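Local coordinates for protein VESB protease (Vibrio cholerae, PDB 4LK4) that probably acts as a secreted, trypsin-like serine endopeptidase of the S1 family, cleaving peptide bonds in other proteins, at residues K88-L93 with I106-Q111; G71-N76 with P153-V158; V163-C168 with S178-T183; A277-G282 with K302-T307. The protein carries 1 engineered substitution. All blocks are in the same frame, centred on the assembly; numbering follows the deposited sequence.

Contact 1. Residues K88-L93 with I106-Q111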
loop_
_atom_site.group_PDB
_atom_site.type_symbol
_atom_site.label_atom_id
_atom_site.label_comp_id
_atom_site.label_asym_id
_atom_site.label_seq_id
_atom_site.Cartn_x
_atom_site.Cartn_y
_atom_site.Cartn_z
ATOM N N LYS A 88 -5.411 4.481 8.905
ATOM C CA LYS A 88 -5.472 5.036 7.549
ATOM C C LYS A 88 -4.896 4.100 6.494
ATOM O O LYS A 88 -3.997 3.306 6.751
ATOM C CB LYS A 88 -4.748 6.396 7.498
ATOM C CG LYS A 88 -5.415 7.520 8.294
ATOM C CD LYS A 88 -6.490 8.223 7.475
ATOM C CE LYS A 88 -7.539 8.993 8.306
ATOM N NZ LYS A 88 -7.040 9.629 9.553
ATOM N N ILE A 89 -5.411 4.227 5.289
ATOM C CA ILE A 89 -4.913 3.535 4.136
ATOM C C ILE A 89 -4.497 4.559 3.060
ATOM O O ILE A 89 -5.231 5.495 2.772
ATOM C CB ILE A 89 -5.957 2.528 3.631
ATOM C CG1 ILE A 89 -6.038 1.364 4.639
ATOM C CG2 ILE A 89 -5.539 1.937 2.282
ATOM C CD1 ILE A 89 -7.106 0.321 4.358
ATOM N N TYR A 90 -3.291 4.397 2.518
ATOM C CA TYR A 90 -2.846 5.176 1.372
ATOM C C TYR A 90 -2.654 4.220 0.211
ATOM O O TYR A 90 -1.878 3.283 0.314
ATOM C CB TYR A 90 -1.543 5.938 1.681
ATOM C CG TYR A 90 -1.674 6.723 2.947
ATOM C CD1 TYR A 90 -1.374 6.168 4.171
ATOM C CD2 TYR A 90 -2.160 7.996 2.928
ATOM C CE1 TYR A 90 -1.549 6.879 5.346
ATOM C CE2 TYR A 90 -2.301 8.726 4.083
ATOM C CZ TYR A 90 -2.012 8.161 5.298
ATOM O OH TYR A 90 -2.199 8.918 6.453
ATOM N N ARG A 91 -3.384 4.424 -0.875
ATOM C CA ARG A 91 -3.164 3.632 -2.075
ATOM C C ARG A 91 -2.503 4.473 -3.128
ATOM O O ARG A 91 -2.647 5.684 -3.132
ATOM C CB ARG A 91 -4.493 3.149 -2.617
ATOM C CG ARG A 91 -5.290 2.302 -1.642
ATOM C CD ARG A 91 -6.738 2.273 -2.096
ATOM N NE ARG A 91 -7.058 1.008 -2.716
ATOM C CZ ARG A 91 -7.970 0.807 -3.663
ATOM N NH1 ARG A 91 -8.677 1.806 -4.188
ATOM N NH2 ARG A 91 -8.152 -0.439 -4.103
ATOM N N HIS A 92 -1.801 3.853 -4.062
ATOM C CA HIS A 92 -1.200 4.633 -5.121
ATOM C C HIS A 92 -2.297 5.328 -5.897
ATOM O O HIS A 92 -3.282 4.716 -6.252
ATOM C CB HIS A 92 -0.376 3.776 -6.051
ATOM C CG HIS A 92 0.698 4.545 -6.745
ATOM N ND1 HIS A 92 0.445 5.336 -7.839
ATOM C CD2 HIS A 92 2.016 4.687 -6.475
ATOM C CE1 HIS A 92 1.561 5.918 -8.233
ATOM N NE2 HIS A 92 2.532 5.542 -7.421
ATOM N N LEU A 93 -2.143 6.616 -6.153
ATOM C CA LEU A 93 -3.195 7.378 -6.810
ATOM C C LEU A 93 -3.294 7.071 -8.315
ATOM O O LEU A 93 -4.298 7.419 -8.949
ATOM C CB LEU A 93 -3.013 8.868 -6.543
ATOM C CG LEU A 93 -3.296 9.267 -5.085
ATOM C CD1 LEU A 93 -3.109 10.766 -4.936
ATOM C CD2 LEU A 93 -4.709 8.892 -4.655
ATOM N N ILE A 106 -0.168 1.492 1.611
ATOM C CA ILE A 106 0.373 1.551 2.967
ATOM C C ILE A 106 -0.796 1.514 3.944
ATOM O O ILE A 106 -1.779 2.219 3.757
ATOM C CB ILE A 106 1.145 2.872 3.223
ATOM C CG1 ILE A 106 2.412 2.924 2.371
ATOM C CG2 ILE A 106 1.482 3.053 4.699
ATOM C CD1 ILE A 106 3.360 1.773 2.619
ATOM N N VAL A 107 -0.676 0.688 4.976
ATOM C CA VAL A 107 -1.621 0.729 6.069
ATOM C C VAL A 107 -0.928 1.429 7.225
ATOM O O VAL A 107 0.112 0.982 7.683
ATOM C CB VAL A 107 -2.084 -0.676 6.478
ATOM C CG1 VAL A 107 -3.164 -0.591 7.548
ATOM C CG2 VAL A 107 -2.601 -1.430 5.256
ATOM N N GLU A 108 -1.491 2.564 7.646
ATOM C CA GLU A 108 -1.051 3.280 8.812
ATOM C C GLU A 108 -1.853 2.710 9.967
ATOM O O GLU A 108 -3.067 2.608 9.874
ATOM C CB GLU A 108 -1.373 4.738 8.605
ATOM C CG GLU A 108 -0.928 5.659 9.722
ATOM C CD GLU A 108 -1.464 7.063 9.570
ATOM O OE1 GLU A 108 -0.998 7.766 8.640
ATOM O OE2 GLU A 108 -2.344 7.453 10.389
ATOM N N LEU A 109 -1.176 2.318 11.035
ATOM C CA LEU A 109 -1.783 1.597 12.146
ATOM C C LEU A 109 -2.149 2.531 13.273
ATOM O O LEU A 109 -1.517 3.550 13.437
ATOM C CB LEU A 109 -0.769 0.610 12.689
ATOM C CG LEU A 109 -0.313 -0.445 11.697
ATOM C CD1 LEU A 109 0.470 -1.524 12.428
ATOM C CD2 LEU A 109 -1.508 -1.070 10.992
ATOM N N ALA A 110 -3.132 2.169 14.083
ATOM C CA ALA A 110 -3.550 3.020 15.220
ATOM C C ALA A 110 -2.502 3.140 16.330
ATOM O O ALA A 110 -2.628 3.964 17.222
ATOM C CB ALA A 110 -4.870 2.532 15.808
ATOM N N GLN A 111 -1.474 2.318 16.295
ATOM C CA GLN A 111 -0.353 2.504 17.205
ATOM C C GLN A 111 0.877 1.860 16.598
ATOM O O GLN A 111 0.767 1.052 15.692
ATOM C CB GLN A 111 -0.675 1.911 18.583
ATOM C CG GLN A 111 -1.471 0.626 18.494
ATOM C CD GLN A 111 -1.800 -0.005 19.836
ATOM O OE1 GLN A 111 -1.053 0.119 20.814
ATOM N NE2 GLN A 111 -2.919 -0.726 19.872
#
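Tyr90 and Glu108 meet side chain to side chain, the phenol OH donating to the carboxylate OE1 over 2.7 Å. OE1 sits at the edge of the ring and in its plane, whereas the hydroxyl reaches the carboxylate from above, with ring and carboxylate planes 42° apart. An extended chain carries Glu108 there, its CG anti to the backbone N (chi1 -178°). Lys88 runs beside it in the same direction, and its CG approaches OE2 to 3.7 Å. The lysine NZ stays 5.2 Å from OE2, so the opposite charges probably attract without forming a salt bridge. Beneath these groups lies the antiparallel ladder: Lys88 with Glu108 and Tyr90 with Ile106 are hydrogen-bonded pairs, each closed by two backbone bonds. Between them, Ile89 and Val107 form a non-hydrogen-bonded pair on the other face, where Ile89 CG1 and Val107 CG2 are 4.5 Å apart. A second shell holds the polar ends: Ser249 OG and Gln87 NE2 bind Glu108 OE2, and the backbone N of Tyr250 binds Tyr90 OH. Strand 105-109 is flanked by strands 82-91 and 50-53 in the first trypsin-fold barrel, and strand 248-258 of the Ig-like domain packs over the Tyr90 face.

Contact 2. Residues G71-N76 with P153-V158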
loop_
_atom_site.group_PDB
_atom_site.type_symbol
_atom_site.label_atom_id
_atom_site.label_comp_id
_atom_site.label_asym_id
_atom_site.label_seq_id
_atom_site.Cartn_x
_atom_site.Cartn_y
_atom_site.Cartn_z
ATOM N N GLY A 71 3.844 -10.294 12.666
ATOM C CA GLY A 71 4.524 -11.492 13.215
ATOM C C GLY A 71 3.526 -12.604 13.419
ATOM O O GLY A 71 3.715 -13.469 14.236
ATOM N N ALA A 72 2.428 -12.568 12.670
ATOM C CA ALA A 72 1.443 -13.664 12.705
ATOM C C ALA A 72 2.119 -14.915 12.169
ATOM O O ALA A 72 3.027 -14.807 11.355
ATOM C CB ALA A 72 0.222 -13.300 11.843
ATOM N N TYR A 73 1.689 -16.083 12.622
ATOM C CA TYR A 73 2.179 -17.336 12.072
ATOM C C TYR A 73 1.077 -18.389 11.988
ATOM O O TYR A 73 0.670 -18.762 10.900
ATOM C CB TYR A 73 3.361 -17.836 12.874
ATOM C CG TYR A 73 3.847 -19.154 12.386
ATOM C CD1 TYR A 73 4.635 -19.226 11.251
ATOM C CD2 TYR A 73 3.493 -20.326 13.018
ATOM C CE1 TYR A 73 5.085 -20.438 10.784
ATOM C CE2 TYR A 73 3.908 -21.558 12.536
ATOM C CZ TYR A 73 4.714 -21.596 11.425
ATOM O OH TYR A 73 5.159 -22.782 10.912
ATOM N N ASP A 74 0.600 -18.873 13.120
ATOM C CA ASP A 74 -0.597 -19.752 13.188
ATOM C C ASP A 74 -1.774 -18.841 13.472
ATOM O O ASP A 74 -1.912 -18.310 14.587
ATOM C CB ASP A 74 -0.455 -20.762 14.305
ATOM C CG ASP A 74 -1.707 -21.642 14.514
ATOM O OD1 ASP A 74 -2.761 -21.327 13.906
ATOM O OD2 ASP A 74 -1.600 -22.637 15.330
ATOM N N LEU A 75 -2.627 -18.634 12.475
ATOM C CA LEU A 75 -3.690 -17.640 12.650
ATOM C C LEU A 75 -4.657 -17.990 13.786
ATOM O O LEU A 75 -5.306 -17.101 14.312
ATOM C CB LEU A 75 -4.443 -17.380 11.337
ATOM C CG LEU A 75 -3.575 -16.787 10.223
ATOM C CD1 LEU A 75 -4.213 -16.964 8.885
ATOM C CD2 LEU A 75 -3.322 -15.330 10.433
ATOM N N ASN A 76 -4.739 -19.262 14.162
ATOM C CA ASN A 76 -5.570 -19.686 15.281
ATOM C C ASN A 76 -4.956 -19.472 16.673
ATOM O O ASN A 76 -5.569 -19.827 17.686
ATOM C CB ASN A 76 -5.927 -21.165 15.122
ATOM C CG ASN A 76 -7.202 -21.386 14.362
ATOM O OD1 ASN A 76 -8.036 -20.497 14.240
ATOM N ND2 ASN A 76 -7.364 -22.579 13.848
ATOM N N PRO A 153 -4.231 -22.404 8.449
ATOM C CA PRO A 153 -3.961 -21.268 9.308
ATOM C C PRO A 153 -2.491 -20.946 9.480
ATOM O O PRO A 153 -2.153 -19.980 10.150
ATOM C CB PRO A 153 -4.616 -21.674 10.633
ATOM C CG PRO A 153 -4.610 -23.148 10.623
ATOM C CD PRO A 153 -4.567 -23.616 9.211
ATOM N N ILE A 154 -1.635 -21.737 8.860
ATOM C CA ILE A 154 -0.186 -21.682 9.062
ATOM C C ILE A 154 0.490 -20.950 7.887
ATOM O O ILE A 154 0.236 -21.228 6.697
ATOM C CB ILE A 154 0.389 -23.115 9.167
ATOM C CG1 ILE A 154 -0.370 -23.932 10.216
ATOM C CG2 ILE A 154 1.898 -23.141 9.446
ATOM C CD1 ILE A 154 0.065 -23.701 11.639
ATOM N N LEU A 155 1.376 -20.034 8.234
ATOM C CA LEU A 155 2.141 -19.303 7.238
ATOM C C LEU A 155 2.945 -20.261 6.360
ATOM O O LEU A 155 3.666 -21.106 6.852
ATOM C CB LEU A 155 3.055 -18.295 7.944
ATOM C CG LEU A 155 3.966 -17.438 7.075
ATOM C CD1 LEU A 155 3.147 -16.504 6.192
ATOM C CD2 LEU A 155 4.934 -16.666 7.948
ATOM N N GLN A 156 2.758 -20.149 5.057
ATOM C CA GLN A 156 3.519 -20.909 4.086
ATOM C C GLN A 156 4.607 -20.066 3.395
ATOM O O GLN A 156 4.532 -18.833 3.329
ATOM C CB GLN A 156 2.614 -21.397 2.981
ATOM C CG GLN A 156 1.361 -22.137 3.401
ATOM C CD GLN A 156 1.722 -23.477 3.929
ATOM O OE1 GLN A 156 2.251 -24.331 3.207
ATOM N NE2 GLN A 156 1.552 -23.640 5.217
ATOM N N GLU A 157 5.605 -20.751 2.848
ATOM C CA GLU A 157 6.590 -20.124 1.996
ATOM C C GLU A 157 6.844 -21.003 0.780
ATOM O O GLU A 157 6.510 -22.171 0.788
ATOM C CB GLU A 157 7.881 -19.813 2.761
ATOM C CG GLU A 157 8.461 -20.958 3.582
ATOM C CD GLU A 157 9.841 -20.660 4.155
ATOM O OE1 GLU A 157 10.450 -19.667 3.717
ATOM O OE2 GLU A 157 10.338 -21.401 5.034
ATOM N N VAL A 158 7.386 -20.427 -0.281
ATOM C CA VAL A 158 7.782 -21.188 -1.456
ATOM C C VAL A 158 8.820 -20.410 -2.261
ATOM O O VAL A 158 8.839 -19.169 -2.266
ATOM C CB VAL A 158 6.563 -21.515 -2.333
ATOM C CG1 VAL A 158 5.933 -20.247 -2.883
ATOM C CG2 VAL A 158 6.917 -22.494 -3.456
#
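Tyr73 and Leu155 meet where, in the double-barrel trypsin fold, a loop of the first barrel reaches the chain leading into strand 156-162 of the second. The tight part is a short run of backbone around a single bridge between Asp74 and Ile154. Leu155 N donates to Tyr73 O at 3.0 Å, and Leu75 N donates to Pro153 O at 2.7 Å. These two carbonyl oxygens come within 3.2 Å of each other, a closeness probably eased by Trp140 NE1, which bonds to Tyr73 O and weakly to Pro153 O. The Tyr73 side chain crosses that of Leu155 at about a right angle, CD1 resting 3.8 Å from CB. Farther along the same ring, CZ touches Ile154 CG2, and the hydroxyl beyond is bonded to Ala17 O.

Toward solvent, Ile154 CD1 packs 4.0 Å from Asp74 CG, and the Pro153 ring lies alongside the Asp74 side chain, pointing the same way; all three residues are partly exposed. The fit relaxes at Asn76, exposed at the margin, which comes no nearer to Pro153 than 4.3 Å, from its N to CB. At this margin Asp74 forms an Asx turn: its OD1 accepts from Asn76 N, which arrives 42° out of the carboxylate plane.

Contact 3. Residues V163-C168 with S178-T183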
loop_
_atom_site.group_PDB
_atom_site.type_symbol
_atom_site.label_atom_id
_atom_site.label_comp_id
_atom_site.label_asym_id
_atom_site.label_seq_id
_atom_site.Cartn_x
_atom_site.Cartn_y
_atom_site.Cartn_z
ATOM N N VAL A 163 11.767 -14.041 -13.597
ATOM C CA VAL A 163 11.559 -14.204 -15.034
ATOM C C VAL A 163 12.058 -12.964 -15.808
ATOM O O VAL A 163 12.050 -11.866 -15.266
ATOM C CB VAL A 163 10.042 -14.356 -15.298
ATOM C CG1 VAL A 163 9.707 -14.453 -16.786
ATOM C CG2 VAL A 163 9.487 -15.557 -14.547
ATOM N N SER A 164 12.489 -13.146 -17.066
ATOM C CA SER A 164 12.896 -12.014 -17.949
ATOM C C SER A 164 11.760 -11.036 -18.084
ATOM O O SER A 164 10.650 -11.433 -18.389
ATOM C CB SER A 164 13.274 -12.472 -19.378
ATOM O OG SER A 164 14.329 -13.463 -19.378
ATOM N N GLN A 165 12.023 -9.753 -17.884
ATOM C CA GLN A 165 10.973 -8.802 -18.036
ATOM C C GLN A 165 10.350 -8.839 -19.442
ATOM O O GLN A 165 9.138 -8.791 -19.568
ATOM C CB GLN A 165 11.412 -7.390 -17.649
ATOM C CG GLN A 165 10.222 -6.445 -17.402
ATOM C CD GLN A 165 9.505 -6.674 -16.088
ATOM O OE1 GLN A 165 10.036 -7.265 -15.175
ATOM N NE2 GLN A 165 8.291 -6.163 -15.983
ATOM N N SER A 166 11.129 -8.987 -20.504
ATOM C CA SER A 166 10.475 -8.984 -21.839
ATOM C C SER A 166 9.492 -10.173 -21.938
ATOM O O SER A 166 8.436 -10.077 -22.575
ATOM C CB SER A 166 11.495 -9.000 -22.987
ATOM O OG SER A 166 12.239 -10.200 -22.963
ATOM N N LEU A 167 9.830 -11.271 -21.256
ATOM C CA LEU A 167 8.980 -12.464 -21.248
ATOM C C LEU A 167 7.729 -12.335 -20.402
ATOM O O LEU A 167 6.639 -12.781 -20.781
ATOM C CB LEU A 167 9.776 -13.630 -20.739
ATOM C CG LEU A 167 9.402 -14.938 -21.391
ATOM C CD1 LEU A 167 9.336 -14.817 -22.914
ATOM C CD2 LEU A 167 10.448 -15.970 -20.940
ATOM N N CYS A 168 7.906 -11.719 -19.245
ATOM C CA CYS A 168 6.822 -11.379 -18.350
ATOM C C CYS A 168 5.739 -10.634 -19.114
ATOM O O CYS A 168 4.542 -10.912 -18.972
ATOM C CB CYS A 168 7.409 -10.520 -17.240
ATOM S SG CYS A 168 6.294 -9.991 -15.955
ATOM N N SER A 178 7.946 -4.113 -20.711
ATOM C CA SER A 178 9.111 -4.924 -20.981
ATOM C C SER A 178 10.332 -4.317 -20.276
ATOM O O SER A 178 11.343 -4.988 -20.120
ATOM C CB SER A 178 9.353 -5.009 -22.480
ATOM O OG SER A 178 9.783 -3.759 -22.965
ATOM N N ASP A 179 10.225 -3.047 -19.871
ATOM C CA ASP A 179 11.265 -2.343 -19.134
ATOM C C ASP A 179 11.189 -2.820 -17.687
ATOM O O ASP A 179 10.143 -2.698 -17.061
ATOM C CB ASP A 179 11.024 -0.835 -19.228
ATOM C CG ASP A 179 12.126 -0.004 -18.586
ATOM O OD1 ASP A 179 12.852 -0.555 -17.754
ATOM O OD2 ASP A 179 12.268 1.209 -18.918
ATOM N N PRO A 180 12.291 -3.383 -17.155
ATOM C CA PRO A 180 12.356 -3.842 -15.771
ATOM C C PRO A 180 12.171 -2.696 -14.773
ATOM O O PRO A 180 11.795 -2.921 -13.612
ATOM C CB PRO A 180 13.781 -4.404 -15.644
ATOM C CG PRO A 180 14.266 -4.616 -17.037
ATOM C CD PRO A 180 13.577 -3.589 -17.855
ATOM N N ASN A 181 12.481 -1.487 -15.216
ATOM C CA ASN A 181 12.313 -0.327 -14.399
ATOM C C ASN A 181 10.848 0.089 -14.501
ATOM O O ASN A 181 10.528 1.130 -15.051
ATOM C CB ASN A 181 13.252 0.786 -14.865
ATOM C CG ASN A 181 13.064 2.058 -14.089
ATOM O OD1 ASN A 181 12.764 2.026 -12.903
ATOM N ND2 ASN A 181 13.207 3.190 -14.759
ATOM N N SER A 182 9.969 -0.751 -13.958
ATOM C CA SER A 182 8.525 -0.537 -14.015
ATOM C C SER A 182 7.832 -1.110 -12.776
ATOM O O SER A 182 8.448 -1.780 -11.927
ATOM C CB SER A 182 7.930 -1.185 -15.271
ATOM O OG SER A 182 8.273 -2.570 -15.340
ATOM N N THR A 183 6.531 -0.844 -12.735
ATOM C CA THR A 183 5.655 -1.130 -11.642
ATOM C C THR A 183 5.612 -2.587 -11.172
ATOM O O THR A 183 5.273 -2.831 -10.014
ATOM C CB THR A 183 4.202 -0.716 -12.005
ATOM O OG1 THR A 183 3.345 -0.932 -10.874
ATOM C CG2 THR A 183 3.650 -1.534 -13.167
#
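Ser178 turns its carbonyl against the side chain of Gln165, with Ser178 O only 3.3 Å from Gln165 CG and almost as near to its CB. The glutamine can lean this way because CG stands anti to its backbone N (chi1 -163°); a bend at chi2 of 75° then swings CD round, and the amide runs on toward Ser182. Ser178 also meets the exposed Ser166, where Ser178 CB is 4.2 Å from Ser166 CA.

Asp179 follows, contributing backbone: its carbonyl carbon packs 3.8 Å from Gln165 CG. Its side chain builds an Asx turn, OD1 accepting from Asn181 N at 2.7 Å. Pro180 packs against the aliphatic part of the glutamine, its CG 4.0 Å from Gln165 CB, while Arg126 and Thr127 of helix 125-128 touch the proline.

The loop thus packs against the first turn of helix 165-172, a surface helix of the second barrel in the trypsin fold. The disulfide Cys168-Cys186, recurrent in this family, ties that helix to strand 184-189, into which the loop leads. Asn181 centres an inverse gamma turn that brings the chain to Ser182.

Ser182 OG donates back to Asp179 O, nearly along the C=O axis, closing the turn with a side-chain to backbone bond. The same OG lies 3.7 Å from Gln165 NE2, without a bond between them. The buried glutamine amide is satisfied by other partners: NE2 donates to Asn184 O and Ser177 O, and OE1 accepts from Arg126 NH2.

Contact 4. Residues A277-G282 with K302-T307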
loop_
_atom_site.group_PDB
_atom_site.type_symbol
_atom_site.label_atom_id
_atom_site.label_comp_id
_atom_site.label_asym_id
_atom_site.label_seq_id
_atom_site.Cartn_x
_atom_site.Cartn_y
_atom_site.Cartn_z
ATOM N N ALA A 277 7.815 20.139 14.535
ATOM C CA ALA A 277 6.675 20.878 14.021
ATOM C C ALA A 277 6.654 20.943 12.490
ATOM O O ALA A 277 7.694 20.956 11.834
ATOM C CB ALA A 277 6.674 22.287 14.600
ATOM N N LEU A 278 5.445 21.022 11.949
ATOM C CA LEU A 278 5.200 21.134 10.515
ATOM C C LEU A 278 4.690 22.538 10.222
ATOM O O LEU A 278 3.915 23.069 11.013
ATOM C CB LEU A 278 4.114 20.146 10.132
ATOM C CG LEU A 278 4.425 19.128 9.055
ATOM C CD1 LEU A 278 5.527 18.196 9.525
ATOM C CD2 LEU A 278 3.146 18.379 8.736
ATOM N N THR A 279 5.104 23.144 9.108
ATOM C CA THR A 279 4.577 24.472 8.729
ATOM C C THR A 279 3.974 24.416 7.336
ATOM O O THR A 279 4.654 24.088 6.372
ATOM C CB THR A 279 5.657 25.571 8.751
ATOM O OG1 THR A 279 6.269 25.629 10.042
ATOM C CG2 THR A 279 5.053 26.940 8.426
ATOM N N TYR A 280 2.691 24.739 7.247
ATOM C CA TYR A 280 1.980 24.776 5.975
ATOM C C TYR A 280 2.562 25.887 5.121
ATOM O O TYR A 280 2.529 27.036 5.506
ATOM C CB TYR A 280 0.500 25.029 6.246
ATOM C CG TYR A 280 -0.435 25.026 5.060
ATOM C CD1 TYR A 280 -0.273 24.162 3.988
ATOM C CD2 TYR A 280 -1.536 25.844 5.065
ATOM C CE1 TYR A 280 -1.171 24.166 2.930
ATOM C CE2 TYR A 280 -2.445 25.846 4.030
ATOM C CZ TYR A 280 -2.267 25.010 2.960
ATOM O OH TYR A 280 -3.212 25.068 1.947
ATOM N N THR A 281 3.085 25.516 3.959
ATOM C CA THR A 281 3.892 26.410 3.119
ATOM C C THR A 281 3.426 26.473 1.666
ATOM O O THR A 281 3.827 27.366 0.928
ATOM C CB THR A 281 5.347 25.912 3.073
ATOM O OG1 THR A 281 5.744 25.439 4.362
ATOM C CG2 THR A 281 6.276 26.992 2.656
ATOM N N GLY A 282 2.616 25.508 1.237
ATOM C CA GLY A 282 2.085 25.524 -0.124
ATOM C C GLY A 282 0.940 24.561 -0.398
ATOM O O GLY A 282 0.621 23.694 0.417
ATOM N N LYS A 302 -4.433 27.711 11.002
ATOM C CA LYS A 302 -3.440 27.230 11.970
ATOM C C LYS A 302 -1.989 27.474 11.522
ATOM O O LYS A 302 -1.173 27.912 12.323
ATOM C CB LYS A 302 -3.646 25.744 12.263
ATOM C CG LYS A 302 -4.970 25.411 12.927
ATOM C CD LYS A 302 -4.921 23.996 13.483
ATOM C CE LYS A 302 -6.287 23.540 13.978
ATOM N NZ LYS A 302 -6.168 22.450 14.992
ATOM N N VAL A 303 -1.684 27.175 10.256
ATOM C CA VAL A 303 -0.335 27.337 9.652
ATOM C C VAL A 303 0.714 26.369 10.183
ATOM O O VAL A 303 1.299 25.610 9.415
ATOM C CB VAL A 303 0.202 28.769 9.772
ATOM C CG1 VAL A 303 1.511 28.902 9.026
ATOM C CG2 VAL A 303 -0.812 29.739 9.205
ATOM N N THR A 304 0.958 26.406 11.491
ATOM C CA THR A 304 1.921 25.506 12.147
ATOM C C THR A 304 1.214 24.383 12.910
ATOM O O THR A 304 0.187 24.602 13.558
ATOM C CB THR A 304 2.882 26.305 13.071
ATOM O OG1 THR A 304 4.060 26.643 12.329
ATOM C CG2 THR A 304 3.309 25.511 14.321
ATOM N N LEU A 305 1.795 23.190 12.825
ATOM C CA LEU A 305 1.231 21.962 13.398
ATOM C C LEU A 305 2.253 21.277 14.277
ATOM O O LEU A 305 3.225 20.719 13.786
ATOM C CB LEU A 305 0.821 20.977 12.298
ATOM C CG LEU A 305 -0.371 21.350 11.417
ATOM C CD1 LEU A 305 -0.757 20.175 10.532
ATOM C CD2 LEU A 305 -1.553 21.788 12.274
ATOM N N ALA A 306 2.025 21.342 15.580
ATOM C CA ALA A 306 2.897 20.701 16.544
ATOM C C ALA A 306 2.580 19.208 16.526
ATOM O O ALA A 306 1.733 18.764 15.760
ATOM C CB ALA A 306 2.674 21.302 17.928
ATOM N N THR A 307 3.261 18.434 17.358
ATOM C CA THR A 307 3.031 16.990 17.418
ATOM C C THR A 307 1.593 16.712 17.875
ATOM O O THR A 307 1.173 17.175 18.930
ATOM C CB THR A 307 4.038 16.320 18.377
ATOM O OG1 THR A 307 5.371 16.704 18.014
ATOM C CG2 THR A 307 3.907 14.827 18.349
#
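Leu278 and Leu305 are joined by a reciprocal pair of backbone hydrogen bonds, Leu278 N to Leu305 O at 2.9 Å and the reverse, Leu305 N to Leu278 O, at 2.8 Å. A third backbone bond, from Tyr280 N to Val303 O, spans 2.7 Å and is nearly straight (171°). Val303 has positive phi (69°) where the chain leaves helix 298-302, and its carbonyl is presented to the neighbouring strand. CA-H...O contacts supplement the ladder, among them Thr304 CA to Leu278 O at 3.3 Å.

Polar side chains meet once: in the non-hydrogen-bonded pair of Thr279 and Thr304, the two OG1 atoms share a weak hydrogen bond of 3.3 Å.

Apolar contact is split between the faces. Leu278 CB and Leu305 CB touch at 4.0 Å on the buried face, whereas on the opposite face Thr279 CG2 lies 4.1 Å from Val303 CG1.

In the Ig-like domain, strand 304-305 is an outermost strand of the sheet beside strand 278-283, whose other edge pairs with strand 324-335. There Thr281 and Gly282 form a classic beta bulge opposite Ile332. Phe333 and Tyr335 pack on Leu278, and the disulfide Cys299-Cys311 ties helix 298-302 to strand 310-319.

In the fold
Contacts 1 to 3 belong to the trypsin-like part of the chain and contact 4 to the Ig-like domain. Along the sequence contact 1 is nested inside the loop closed by contact 2, which joins the two barrels, whereas contact 3 follows on the second barrel; the centres of contacts 1 and 2 lie about 23 Å apart. In this family the catalytic cleft runs between the barrels, so contact 2 is probably a further place where the same two barrels meet. Contact 1 faces the Ig-like domain, and its centre is about 21 Å from that of contact 4. Contacts 2 and 4 occupy opposite sides of the molecule, their centres about 42 Å apart. Contacts 1 and 3 approach within about 7 Å at their nearest atoms without touching.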